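Local coordinates for probable signal peptide protein (Ralstonia solanacearum, PDB 2QGU) that probably carries phospholipid between membranes as an MlaC-family protein, holding a phosphatidylethanolamine in an internal pocket, at residues A29-V39 and Y152-V163. The protein carries 13 engineered substitutions. Sequence-based numbering, arbitrary orientation. Where two conformers were deposited one is given.
Engineered in segment 29-39: Ala-33 (natural residue Thr). Engineered in segment 152-163: Val-154 (natural residue Met), Pro-158 (natural residue Ala). With PEF (di-palmitoyl-3-sn-phosphatidylethanolamine), chain B.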
loop_
_atom_site.group_PDB
_atom_site.type_symbol
_atom_site.label_atom_id
_atom_site.label_comp_id
_atom_site.label_asym_id
_atom_site.label_seq_id
_atom_site.Cartn_x
_atom_site.Cartn_y
_atom_site.Cartn_z
ATOM N N ALA A 29 -19.642 7.320 -4.698
ATOM C CA ALA A 29 -18.807 6.341 -5.455
ATOM C C ALA A 29 -18.717 5.005 -4.722
ATOM O O ALA A 29 -18.551 4.965 -3.498
ATOM C CB ALA A 29 -17.411 6.910 -5.708
ATOM N N ASP A 30 -18.823 3.913 -5.474
ATOM C CA ASP A 30 -18.715 2.577 -4.881
ATOM C C ASP A 30 -17.247 2.139 -4.778
ATOM O O ASP A 30 -16.343 2.934 -5.050
ATOM C CB ASP A 30 -19.597 1.553 -5.623
ATOM C CG ASP A 30 -19.234 1.386 -7.095
ATOM O OD1 ASP A 30 -18.118 1.769 -7.514
ATOM O OD2 ASP A 30 -20.080 0.845 -7.848
ATOM N N ALA A 31 -17.002 0.896 -4.377
ATOM C CA ALA A 31 -15.627 0.439 -4.157
ATOM C C ALA A 31 -14.777 0.525 -5.418
ATOM O O ALA A 31 -13.660 1.053 -5.381
ATOM C CB ALA A 31 -15.612 -0.972 -3.602
ATOM N N GLN A 32 -15.308 0.025 -6.531
ATOM C CA GLN A 32 -14.542 -0.013 -7.776
ATOM C C GLN A 32 -14.301 1.392 -8.322
ATOM O O GLN A 32 -13.216 1.681 -8.833
ATOM C CB GLN A 32 -15.215 -0.927 -8.809
ATOM C CG GLN A 32 -14.354 -1.219 -10.050
ATOM C CD GLN A 32 -14.382 -2.694 -10.477
ATOM O OE1 GLN A 32 -14.231 -3.598 -9.651
ATOM N NE2 GLN A 32 -14.563 -2.934 -11.772
ATOM N N ALA A 33 -15.295 2.269 -8.185
ATOM C CA ALA A 33 -15.159 3.659 -8.641
ATOM C C ALA A 33 -14.077 4.390 -7.856
ATOM O O ALA A 33 -13.281 5.137 -8.427
ATOM C CB ALA A 33 -16.494 4.397 -8.530
ATOM N N THR A 34 -14.044 4.152 -6.549
ATOM C CA THR A 34 -13.050 4.745 -5.660
ATOM C C THR A 34 -11.635 4.323 -6.056
ATOM O O THR A 34 -10.730 5.159 -6.176
ATOM C CB THR A 34 -13.329 4.379 -4.192
ATOM O OG1 THR A 34 -14.618 4.881 -3.821
ATOM C CG2 THR A 34 -12.279 4.983 -3.263
ATOM N N VAL A 35 -11.447 3.024 -6.271
ATOM C CA VAL A 35 -10.145 2.510 -6.683
ATOM C C VAL A 35 -9.749 3.098 -8.039
ATOM O O VAL A 35 -8.638 3.613 -8.193
ATOM C CB VAL A 35 -10.126 0.965 -6.735
ATOM C CG1 VAL A 35 -8.832 0.465 -7.356
ATOM C CG2 VAL A 35 -10.299 0.385 -5.335
ATOM N N LYS A 36 -10.657 3.034 -9.013
ATOM C CA LYS A 36 -10.358 3.521 -10.363
ATOM C C LYS A 36 -9.941 4.992 -10.355
ATOM O O LYS A 36 -8.956 5.368 -10.991
ATOM C CB LYS A 36 -11.549 3.319 -11.311
ATOM C CG LYS A 36 -11.240 3.721 -12.751
ATOM C CD LYS A 36 -12.453 3.609 -13.662
ATOM C CE LYS A 36 -12.212 4.341 -14.981
ATOM N NZ LYS A 36 -11.910 5.801 -14.791
ATOM N N THR A 37 -10.702 5.818 -9.646
ATOM C CA THR A 37 -10.421 7.249 -9.550
ATOM C C THR A 37 -9.039 7.504 -8.937
ATOM O O THR A 37 -8.260 8.300 -9.468
ATOM C CB THR A 37 -11.527 7.977 -8.759
ATOM O OG1 THR A 37 -12.776 7.790 -9.435
ATOM C CG2 THR A 37 -11.235 9.471 -8.652
ATOM N N ALA A 38 -8.730 6.794 -7.852
ATOM C CA ALA A 38 -7.452 6.941 -7.157
ATOM C C ALA A 38 -6.267 6.514 -8.024
ATOM O O ALA A 38 -5.269 7.226 -8.121
ATOM C CB ALA A 38 -7.463 6.160 -5.851
ATOM N N VAL A 39 -6.382 5.357 -8.665
ATOM C CA VAL A 39 -5.301 4.855 -9.512
ATOM C C VAL A 39 -5.078 5.771 -10.718
ATOM O O VAL A 39 -3.932 6.046 -11.084
ATOM C CB VAL A 39 -5.534 3.386 -9.924
ATOM C CG1 VAL A 39 -4.497 2.938 -10.948
ATOM C CG2 VAL A 39 -5.481 2.489 -8.697
ATOM N N TYR A 152 -7.213 -5.160 -5.062
ATOM C CA TYR A 152 -7.308 -4.305 -3.886
ATOM C C TYR A 152 -8.373 -4.807 -2.948
ATOM O O TYR A 152 -9.444 -5.211 -3.399
ATOM C CB TYR A 152 -7.679 -2.877 -4.301
ATOM C CG TYR A 152 -6.761 -2.303 -5.340
ATOM C CD1 TYR A 152 -5.648 -1.555 -4.967
ATOM C CD2 TYR A 152 -6.996 -2.516 -6.700
ATOM C CE1 TYR A 152 -4.790 -1.031 -5.916
ATOM C CE2 TYR A 152 -6.137 -1.993 -7.669
ATOM C CZ TYR A 152 -5.032 -1.251 -7.264
ATOM O OH TYR A 152 -4.153 -0.712 -8.179
ATOM N N ARG A 153 -8.086 -4.791 -1.651
ATOM C CA ARG A 153 -9.130 -4.972 -0.648
ATOM C C ARG A 153 -9.640 -3.599 -0.251
ATOM O O ARG A 153 -8.852 -2.682 0.005
ATOM C CB ARG A 153 -8.629 -5.752 0.571
ATOM C CG ARG A 153 -8.337 -7.212 0.289
ATOM C CD ARG A 153 -8.443 -8.069 1.540
ATOM N NE ARG A 153 -8.193 -9.474 1.231
ATOM C CZ ARG A 153 -9.115 -10.340 0.817
ATOM N NH1 ARG A 153 -10.381 -9.965 0.666
ATOM N NH2 ARG A 153 -8.770 -11.594 0.559
ATOM N N VAL A 154 -10.961 -3.457 -0.225
ATOM C CA VAL A 154 -11.591 -2.166 0.019
ATOM C C VAL A 154 -12.675 -2.330 1.067
ATOM O O VAL A 154 -13.479 -3.256 0.995
ATOM C CB VAL A 154 -12.197 -1.555 -1.284
ATOM C CG1 VAL A 154 -12.229 -0.046 -1.191
ATOM C CG2 VAL A 154 -11.400 -1.983 -2.531
ATOM N N GLU A 155 -12.675 -1.442 2.055
ATOM C CA GLU A 155 -13.659 -1.490 3.130
ATOM C C GLU A 155 -14.441 -0.185 3.191
ATOM O O GLU A 155 -13.855 0.896 3.103
ATOM C CB GLU A 155 -12.982 -1.761 4.476
ATOM C CG GLU A 155 -13.982 -1.853 5.631
ATOM C CD GLU A 155 -13.352 -1.918 7.011
ATOM O OE1 GLU A 155 -12.115 -1.793 7.144
ATOM O OE2 GLU A 155 -14.129 -2.088 7.981
ATOM N N LYS A 156 -15.760 -0.295 3.354
ATOM C CA LYS A 156 -16.613 0.879 3.447
ATOM C C LYS A 156 -16.679 1.341 4.891
ATOM O O LYS A 156 -17.286 0.674 5.734
ATOM C CB LYS A 156 -18.019 0.595 2.913
ATOM C CG LYS A 156 -18.798 1.864 2.607
ATOM C CD LYS A 156 -20.131 1.552 1.969
ATOM C CE LYS A 156 -20.808 2.824 1.497
ATOM N NZ LYS A 156 -22.039 2.510 0.720
ATOM N N SER A 157 -16.025 2.474 5.148
ATOM C CA SER A 157 -15.991 3.116 6.459
ATOM C C SER A 157 -17.114 4.149 6.531
ATOM O O SER A 157 -17.698 4.485 5.500
ATOM C CB SER A 157 -14.629 3.796 6.680
ATOM O OG SER A 157 -14.442 4.923 5.827
ATOM N N PRO A 158 -17.428 4.650 7.746
ATOM C CA PRO A 158 -18.338 5.796 7.852
ATOM C C PRO A 158 -17.934 6.969 6.955
ATOM O O PRO A 158 -18.802 7.681 6.449
ATOM C CB PRO A 158 -18.234 6.180 9.327
ATOM C CG PRO A 158 -17.952 4.887 10.015
ATOM C CD PRO A 158 -17.020 4.159 9.078
ATOM N N ASN A 159 -16.628 7.144 6.744
ATOM C CA ASN A 159 -16.120 8.213 5.879
ATOM C C ASN A 159 -15.700 7.759 4.472
ATOM O O ASN A 159 -14.819 8.354 3.854
ATOM C CB ASN A 159 -15.000 9.008 6.570
ATOM C CG ASN A 159 -14.204 8.172 7.564
ATOM O OD1 ASN A 159 -13.665 7.117 7.224
ATOM N ND2 ASN A 159 -14.119 8.654 8.803
ATOM N N GLY A 160 -16.352 6.711 3.968
ATOM C CA GLY A 160 -16.181 6.300 2.576
ATOM C C GLY A 160 -15.411 5.005 2.387
ATOM O O GLY A 160 -14.958 4.392 3.354
ATOM N N TRP A 161 -15.295 4.587 1.130
ATOM C CA TRP A 161 -14.507 3.412 0.767
ATOM C C TRP A 161 -13.012 3.696 0.885
ATOM O O TRP A 161 -12.521 4.712 0.378
ATOM C CB TRP A 161 -14.823 2.981 -0.664
ATOM C CG TRP A 161 -16.130 2.305 -0.814
ATOM C CD1 TRP A 161 -17.296 2.858 -1.272
ATOM C CD2 TRP A 161 -16.415 0.934 -0.531
ATOM N NE1 TRP A 161 -18.291 1.910 -1.280
ATOM C CE2 TRP A 161 -17.780 0.721 -0.830
ATOM C CE3 TRP A 161 -15.653 -0.138 -0.043
ATOM C CZ2 TRP A 161 -18.396 -0.521 -0.668
ATOM C CZ3 TRP A 161 -16.259 -1.368 0.115
ATOM C CH2 TRP A 161 -17.622 -1.553 -0.196
ATOM N N LYS A 162 -12.303 2.792 1.557
ATOM C CA LYS A 162 -10.850 2.897 1.721
ATOM C C LYS A 162 -10.152 1.597 1.337
ATOM O O LYS A 162 -10.561 0.518 1.761
ATOM C CB LYS A 162 -10.483 3.238 3.170
ATOM C CG LYS A 162 -11.112 4.519 3.740
ATOM C CD LYS A 162 -10.590 5.759 3.041
ATOM C CE LYS A 162 -11.234 7.032 3.580
ATOM N NZ LYS A 162 -10.569 7.494 4.823
ATOM N N VAL A 163 -9.080 1.718 0.559
ATOM C CA VAL A 163 -8.219 0.579 0.240
ATOM C C VAL A 163 -7.332 0.240 1.440
ATOM O O VAL A 163 -6.656 1.120 1.980
ATOM C CB VAL A 163 -7.319 0.888 -0.977
ATOM C CG1 VAL A 163 -6.358 -0.272 -1.263
ATOM C CG2 VAL A 163 -8.169 1.204 -2.212
HETATM C C2 PEF B . 6.457 -2.857 -12.338
HETATM C C1 PEF B . 7.444 -3.664 -13.181
HETATM N N PEF B . 13.245 -4.170 -14.343
HETATM C C3 PEF B . 5.631 -1.968 -13.244
HETATM C C4 PEF B . 11.122 -4.312 -13.130
HETATM C C5 PEF B . 12.466 -4.983 -13.399
HETATM C C10 PEF B . 5.916 -3.826 -10.283
HETATM C C11 PEF B . 4.917 -4.487 -9.344
HETATM C C12 PEF B . 3.670 -3.614 -9.209
HETATM C C13 PEF B . 4.016 -2.371 -8.394
HETATM C C14 PEF B . 2.770 -1.608 -7.984
HETATM C C15 PEF B . 3.162 -0.419 -7.111
HETATM C C16 PEF B . 1.935 0.172 -6.424
HETATM C C17 PEF B . 2.339 1.158 -5.332
HETATM C C18 PEF B . 2.552 0.438 -3.999
HETATM C C19 PEF B . 1.952 1.241 -2.849
HETATM C C20 PEF B . 2.954 2.276 -2.328
HETATM C C21 PEF B . 2.331 3.130 -1.227
HETATM C C22 PEF B . 2.280 2.361 0.093
HETATM C C23 PEF B . 1.889 3.280 1.250
HETATM C C24 PEF B . 0.390 3.202 1.536
HETATM C C25 PEF B . -0.093 4.456 2.261
HETATM C C30 PEF B . 3.770 -0.575 -13.243
HETATM C C31 PEF B . 2.741 0.251 -12.768
HETATM C C32 PEF B . 2.811 0.641 -11.437
HETATM C C33 PEF B . 1.792 1.760 -11.144
HETATM C C34 PEF B . 0.546 1.253 -10.399
HETATM C C35 PEF B . -0.075 2.333 -9.492
HETATM C C36 PEF B . -0.946 1.770 -8.552
HETATM C C37 PEF B . -1.393 2.688 -7.597
HETATM C C38 PEF B . -2.258 2.072 -6.686
HETATM C C39 PEF B . -2.659 2.989 -5.523
HETATM C C40 PEF B . -3.379 2.217 -4.400
HETATM C C41 PEF B . -2.383 1.629 -3.382
HETATM C C42 PEF B . -3.051 1.338 -2.034
HETATM C C43 PEF B . -2.219 0.358 -1.196
HETATM C C44 PEF B . -2.824 0.153 0.198
HETATM C C45 PEF B . -1.994 -0.828 1.031
HETATM O O4 PEF B . 6.974 -3.374 -9.833
HETATM O O5 PEF B . 3.694 -0.915 -14.421
HETATM O O2 PEF B . 5.597 -3.749 -11.608
HETATM O O3 PEF B . 4.829 -1.022 -12.491
HETATM O O1P PEF B . 8.667 -3.657 -16.023
HETATM O O2P PEF B . 10.440 -2.124 -14.999
HETATM O O3P PEF B . 8.489 -2.801 -13.636
HETATM O O4P PEF B . 10.259 -4.490 -14.268
HETATM P P PEF B . 9.458 -3.214 -14.849
HETATM O O HOH W 1 -17.051 6.183 -0.668
#
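Helix 31-39 lies across a beta hairpin of the antiparallel sheet in this MlaC fold: its axis passes 8.3 Å from that of strand 160-163 at a crossing angle of -58°, and Ala-31 and Trp-161 are nearest in register. A type I turn from Ser-157 to Gly-160 joins the hairpin strands, and paired backbone bonds between Glu-155 and Lys-162 hold them together. The first helical turn sits on the Trp-161 indole. Ala-31 CB stands 3.6 Å from the centroid of the six-membered ring and only 9° off its normal, a CH-pi contact over the face, while Lys-156 CB covers the opposite face. One turn on, Val-35 divides its methyls: CG1, anti to the backbone N (chi1 172°), lies over the Tyr-152 ring, 3.6 Å from Tyr-152 CD2, whereas CG2 meets Val-163 and the engineered Val-154. Val-39, Tyr-152 and Val-163 carry this apolar layer to the lipid, where Tyr-152 OH comes within 3.7 Å of acyl carbon C38. At the other end Asp-30 caps the helix, its OD1 accepting from Ala-33 N at 2.9 Å. Asp-30 O takes two donors from opposite faces of its plane, Thr-34 N and Thr-34 OG1. A water accepts from Trp-161 N at 3.0 Å and donates weakly to Ala-29 O, which itself lies at the indole edge, 3.3 Å from Trp-161 CD1.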